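Local coordinates for protein M32 carboxypeptidase (Pyrococcus furiosus, PDB 1KA2) that removes amino acids one by one from the C-terminus of peptides as a homodimeric, metal-dependent carboxypeptidase of broad specificity that uses cobalt, at residues Pro239-Phe244 and Phe271-Tyr276; Phe223-Pro226 and Arg230-Leu233. All coordinates share one frame; numbering follows the deposited sequence.

Contact 1. Residues Pro239-Phe244 and Phe271-Tyr276. With MG (magnesium ion), chain B.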
loop_
_atom_site.group_PDB
_atom_site.type_symbol
_atom_site.label_atom_id
_atom_site.label_comp_id
_atom_site.label_asym_id
_atom_site.label_seq_id
_atom_site.Cartn_x
_atom_site.Cartn_y
_atom_site.Cartn_z
ATOM N N PRO A 239 8.085 14.081 -6.560
ATOM C CA PRO A 239 7.410 13.364 -7.646
ATOM C C PRO A 239 8.160 12.118 -8.074
ATOM O O PRO A 239 9.379 12.144 -8.225
ATOM C CB PRO A 239 7.366 14.393 -8.770
ATOM C CG PRO A 239 7.334 15.698 -8.047
ATOM C CD PRO A 239 8.335 15.482 -6.936
ATOM N N PHE A 240 7.427 11.027 -8.262
ATOM C CA PHE A 240 8.017 9.779 -8.718
ATOM C C PHE A 240 6.961 8.935 -9.418
ATOM O O PHE A 240 5.781 9.281 -9.434
ATOM C CB PHE A 240 8.647 8.996 -7.549
ATOM C CG PHE A 240 7.650 8.485 -6.541
ATOM C CD1 PHE A 240 7.012 7.266 -6.727
ATOM C CD2 PHE A 240 7.349 9.229 -5.408
ATOM C CE1 PHE A 240 6.085 6.795 -5.793
ATOM C CE2 PHE A 240 6.424 8.768 -4.475
ATOM C CZ PHE A 240 5.792 7.546 -4.669
ATOM N N THR A 241 7.405 7.833 -10.009
ATOM C CA THR A 241 6.525 6.918 -10.712
ATOM C C THR A 241 6.807 5.516 -10.200
ATOM O O THR A 241 7.964 5.153 -9.998
ATOM C CB THR A 241 6.794 6.949 -12.242
ATOM O OG1 THR A 241 6.394 8.212 -12.778
ATOM C CG2 THR A 241 6.045 5.825 -12.954
ATOM N N THR A 242 5.752 4.739 -9.963
ATOM C CA THR A 242 5.915 3.357 -9.523
ATOM C C THR A 242 5.067 2.450 -10.371
ATOM O O THR A 242 4.015 2.843 -10.858
ATOM C CB THR A 242 5.413 3.072 -8.112
ATOM O OG1 THR A 242 4.877 4.262 -7.524
ATOM C CG2 THR A 242 6.515 2.452 -7.291
ATOM N N GLU A 243 5.515 1.214 -10.499
ATOM C CA GLU A 243 4.786 0.225 -11.251
ATOM C C GLU A 243 4.474 -0.919 -10.305
ATOM O O GLU A 243 5.381 -1.619 -9.868
ATOM C CB GLU A 243 5.632 -0.311 -12.399
ATOM C CG GLU A 243 6.435 0.735 -13.118
ATOM C CD GLU A 243 7.805 0.970 -12.505
ATOM O OE1 GLU A 243 8.478 -0.022 -12.165
ATOM O OE2 GLU A 243 8.217 2.147 -12.387
ATOM N N PHE A 244 3.204 -1.081 -9.955
ATOM C CA PHE A 244 2.804 -2.197 -9.109
ATOM C C PHE A 244 2.583 -3.339 -10.110
ATOM O O PHE A 244 2.693 -4.520 -9.784
ATOM C CB PHE A 244 1.495 -1.884 -8.367
ATOM C CG PHE A 244 1.628 -0.847 -7.272
ATOM C CD1 PHE A 244 0.521 -0.496 -6.505
ATOM C CD2 PHE A 244 2.841 -0.203 -7.024
ATOM C CE1 PHE A 244 0.610 0.480 -5.507
ATOM C CE2 PHE A 244 2.942 0.786 -6.018
ATOM C CZ PHE A 244 1.816 1.122 -5.265
ATOM N N PHE A 271 4.469 11.411 -16.043
ATOM C CA PHE A 271 3.567 10.730 -16.971
ATOM C C PHE A 271 4.397 9.966 -18.003
ATOM O O PHE A 271 4.052 8.840 -18.395
ATOM C CB PHE A 271 2.665 11.738 -17.699
ATOM C CG PHE A 271 1.967 11.160 -18.902
ATOM C CD1 PHE A 271 0.832 10.368 -18.753
ATOM C CD2 PHE A 271 2.489 11.352 -20.181
ATOM C CE1 PHE A 271 0.226 9.767 -19.860
ATOM C CE2 PHE A 271 1.894 10.757 -21.296
ATOM C CZ PHE A 271 0.757 9.959 -21.134
ATOM N N GLY A 272 5.490 10.588 -18.446
ATOM C CA GLY A 272 6.352 9.962 -19.436
ATOM C C GLY A 272 6.914 8.639 -18.961
ATOM O O GLY A 272 7.056 7.692 -19.739
ATOM N N HIS A 273 7.254 8.581 -17.677
ATOM C CA HIS A 273 7.772 7.361 -17.083
ATOM C C HIS A 273 6.668 6.314 -17.064
ATOM O O HIS A 273 6.879 5.156 -17.432
ATOM C CB HIS A 273 8.209 7.599 -15.632
ATOM C CG HIS A 273 9.517 8.306 -15.486
ATOM N ND1 HIS A 273 10.703 7.788 -15.963
ATOM C CD2 HIS A 273 9.837 9.465 -14.865
ATOM C CE1 HIS A 273 11.695 8.596 -15.642
ATOM N NE2 HIS A 273 11.195 9.620 -14.975
ATOM N N ALA A 274 5.491 6.747 -16.626
ATOM C CA ALA A 274 4.325 5.872 -16.488
ATOM C C ALA A 274 3.830 5.241 -17.787
ATOM O O ALA A 274 3.629 4.023 -17.848
ATOM C CB ALA A 274 3.191 6.641 -15.809
ATOM N N LEU A 275 3.633 6.062 -18.822
ATOM C CA LEU A 275 3.147 5.569 -20.117
ATOM C C LEU A 275 4.010 4.393 -20.532
ATOM O O LEU A 275 3.518 3.365 -21.005
ATOM C CB LEU A 275 3.225 6.670 -21.185
ATOM C CG LEU A 275 2.770 6.260 -22.598
ATOM C CD1 LEU A 275 1.265 6.032 -22.596
ATOM C CD2 LEU A 275 3.121 7.336 -23.601
ATOM N N TYR A 276 5.308 4.557 -20.332
ATOM C CA TYR A 276 6.290 3.533 -20.649
ATOM C C TYR A 276 5.942 2.200 -19.967
ATOM O O TYR A 276 5.872 1.145 -20.605
ATOM C CB TYR A 276 7.658 4.034 -20.192
ATOM C CG TYR A 276 8.848 3.183 -20.560
ATOM C CD1 TYR A 276 8.707 1.949 -21.203
ATOM C CD2 TYR A 276 10.134 3.640 -20.290
ATOM C CE1 TYR A 276 9.838 1.198 -21.572
ATOM C CE2 TYR A 276 11.253 2.912 -20.646
ATOM C CZ TYR A 276 11.114 1.697 -21.284
ATOM O OH TYR A 276 12.269 1.002 -21.611
HETATM MG MG MG B . 12.404 10.969 -13.964
HETATM O O HOH W 1 11.276 11.121 -12.089
HETATM O O HOH W 2 13.604 9.602 -12.793
HETATM O O HOH W 3 13.931 12.391 -13.176
#
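T241 of the edge strand 241-243 meets H273 and A274 of helix 261-278 with the two branches of its side chain doing different work. Its hydroxyl OG1 lies 3.4 Å from CB of H273, approaching the imidazole obliquely at its root, on the CB side rather than at the metal-binding nitrogen. The methyl CG2 settles further along the helix, 3.8 Å from the backbone N of A274 and 4.1 Å from the CB of A274. This division follows from chi1 of -68°, which puts the methyl anti to the threonine's own backbone N and turns the hydroxyl to E270, its hydrogen-bond partner.

The H273 imidazole swings away from this packing point. With CG beside its own backbone N (chi1 -77°), the ring carries NE2 to the magnesium ion at 2.1 Å, while ND1 is hydrogen-bonded to H298. H269, E299 and three waters complete six ligands. The pattern is the HEXXH helix with a downstream glutamate found in gluzincin-type metallopeptidases; magnesium here occupies the site at which cobalt is the catalytic ion.

Between strand and helix the touch is thus van der Waals, and the polar work is directed past it. Through its bond to E270, the predicted proton donor and acceptor, T241 probably helps orient that carboxylate, and the H298 bond to ND1 probably helps set the rotation of the H273 ring from the second shell.

Contact 2. Residues Phe223-Pro226 and Arg230-Leu233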
loop_
_atom_site.group_PDB
_atom_site.type_symbol
_atom_site.label_atom_id
_atom_site.label_comp_id
_atom_site.label_asym_id
_atom_site.label_seq_id
_atom_site.Cartn_x
_atom_site.Cartn_y
_atom_site.Cartn_z
ATOM N N PHE A 223 -3.965 13.535 -22.012
ATOM C CA PHE A 223 -2.934 12.572 -22.409
ATOM C C PHE A 223 -3.515 11.159 -22.475
ATOM O O PHE A 223 -2.878 10.241 -22.999
ATOM C CB PHE A 223 -1.774 12.551 -21.401
ATOM C CG PHE A 223 -0.850 13.744 -21.481
ATOM C CD1 PHE A 223 -0.914 14.643 -22.543
ATOM C CD2 PHE A 223 0.127 13.939 -20.498
ATOM C CE1 PHE A 223 -0.023 15.709 -22.626
ATOM C CE2 PHE A 223 1.026 15.003 -20.574
ATOM C CZ PHE A 223 0.951 15.889 -21.638
ATOM N N GLY A 224 -4.710 10.978 -21.923
ATOM C CA GLY A 224 -5.305 9.655 -21.925
ATOM C C GLY A 224 -4.794 8.793 -20.778
ATOM O O GLY A 224 -4.866 7.561 -20.830
ATOM N N PHE A 225 -4.264 9.444 -19.742
ATOM C CA PHE A 225 -3.757 8.751 -18.558
ATOM C C PHE A 225 -4.987 8.028 -17.993
ATOM O O PHE A 225 -5.973 8.664 -17.622
ATOM C CB PHE A 225 -3.195 9.778 -17.569
ATOM C CG PHE A 225 -2.370 9.179 -16.460
ATOM C CD1 PHE A 225 -1.346 8.286 -16.746
ATOM C CD2 PHE A 225 -2.590 9.543 -15.140
ATOM C CE1 PHE A 225 -0.544 7.762 -15.736
ATOM C CE2 PHE A 225 -1.795 9.028 -14.119
ATOM C CZ PHE A 225 -0.765 8.133 -14.423
ATOM N N PRO A 226 -4.944 6.688 -17.932
ATOM C CA PRO A 226 -6.049 5.853 -17.437
ATOM C C PRO A 226 -6.327 5.837 -15.928
ATOM O O PRO A 226 -6.158 4.807 -15.271
ATOM C CB PRO A 226 -5.692 4.476 -17.990
ATOM C CG PRO A 226 -4.206 4.461 -17.838
ATOM C CD PRO A 226 -3.788 5.850 -18.310
ATOM N N ARG A 230 -6.198 1.964 -14.472
ATOM C CA ARG A 230 -4.853 1.401 -14.472
ATOM C C ARG A 230 -3.836 2.358 -13.841
ATOM O O ARG A 230 -2.658 2.042 -13.747
ATOM C CB ARG A 230 -4.419 1.071 -15.903
ATOM C CG ARG A 230 -5.009 -0.223 -16.442
ATOM C CD ARG A 230 -4.691 -0.438 -17.908
ATOM N NE ARG A 230 -4.299 -1.825 -18.135
ATOM C CZ ARG A 230 -4.642 -2.537 -19.199
ATOM N NH1 ARG A 230 -5.393 -1.993 -20.142
ATOM N NH2 ARG A 230 -4.231 -3.789 -19.323
ATOM N N ALA A 231 -4.284 3.524 -13.392
ATOM C CA ALA A 231 -3.338 4.464 -12.812
ATOM C C ALA A 231 -3.930 5.423 -11.807
ATOM O O ALA A 231 -5.153 5.568 -11.697
ATOM C CB ALA A 231 -2.647 5.255 -13.933
ATOM N N ARG A 232 -3.037 6.086 -11.082
ATOM C CA ARG A 232 -3.414 7.053 -10.069
ATOM C C ARG A 232 -2.430 8.222 -10.061
ATOM O O ARG A 232 -1.279 8.086 -10.482
ATOM C CB ARG A 232 -3.368 6.437 -8.660
ATOM C CG ARG A 232 -4.283 5.255 -8.361
ATOM C CD ARG A 232 -4.249 5.006 -6.854
ATOM N NE ARG A 232 -4.471 6.272 -6.152
ATOM C CZ ARG A 232 -5.668 6.742 -5.806
ATOM N NH1 ARG A 232 -6.760 6.040 -6.078
ATOM N NH2 ARG A 232 -5.780 7.932 -5.220
ATOM N N LEU A 233 -2.905 9.355 -9.559
ATOM C CA LEU A 233 -2.102 10.548 -9.379
ATOM C C LEU A 233 -2.347 10.970 -7.927
ATOM O O LEU A 233 -3.492 11.149 -7.508
ATOM C CB LEU A 233 -2.536 11.677 -10.314
ATOM C CG LEU A 233 -1.944 13.039 -9.919
ATOM C CD1 LEU A 233 -0.445 13.054 -10.220
ATOM C CD2 LEU A 233 -2.645 14.168 -10.682
#
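F225 receives the methyl of A231 on one face of its ring, the CB standing 3.4 Å above the ring plane and displaced toward the rim, where CZ of F225 is 3.5 Å from CB of A231. This is a CH-pi contact. The edge of the same ring, near its plane, meets a backbone oxygen, with CE2 of F225 3.8 Å from O of R232. Chi1 of -167° sends the ring out anti to the F225 backbone N and so brings it against the strand.

P226 ties the backbones together. Its carbonyl O accepts a nearly straight bond (169°) from R230 N at 3.0 Å, closing an alpha-turn, and a weak, strongly bent one from A231 N at 2.9 Å. The proline ring lies obliquely across the R230 side chain, CG of P226 3.9 Å from CB of R230.

The arrangement is a helix-to-strand connection. Helix 209-223 ends in a Schellman motif with G224, at positive phi, as its C-prime residue; F225 N bonds back to L220 O. The chain then turns into strand 231-235, which runs parallel to strand 248-253 and is bonded to it through R230 with V249 and R232 with I251.

Further out, F225 also touches I251 of that strand and A274 and L278 of helix 261-278. With F225 cut back to an alanine, the A231 methyl is likely to lose its aromatic cover, and a gap would probably open between the strand and helix 261-278. R230 reaches E282 in a salt bridge, and R232 pairs with D234 while its NH1 bonds to the N37 carbonyl of the second subunit.

Contact 1 is buried near the middle of the chain, its centre about 10 Å from the chain centre, whereas contact 2 lies about 20 Å out, partly buried and reaching the second subunit. Both belong to one three-stranded sheet: strands 231-235 and 241-243 are its outer members, with 248-253 between them. Helix 261-278 supplies one side of contact 1 and is packed against by contact 2, since F271 meets F223 and F225, and A274, touched by T241, lies against F225 as well. Contact 1 holds one metal ligand, H273, and its polar ends are bonded to partners outside it; contact 2 combines aromatic packing and backbone bonds, with its arginine charges paired farther out.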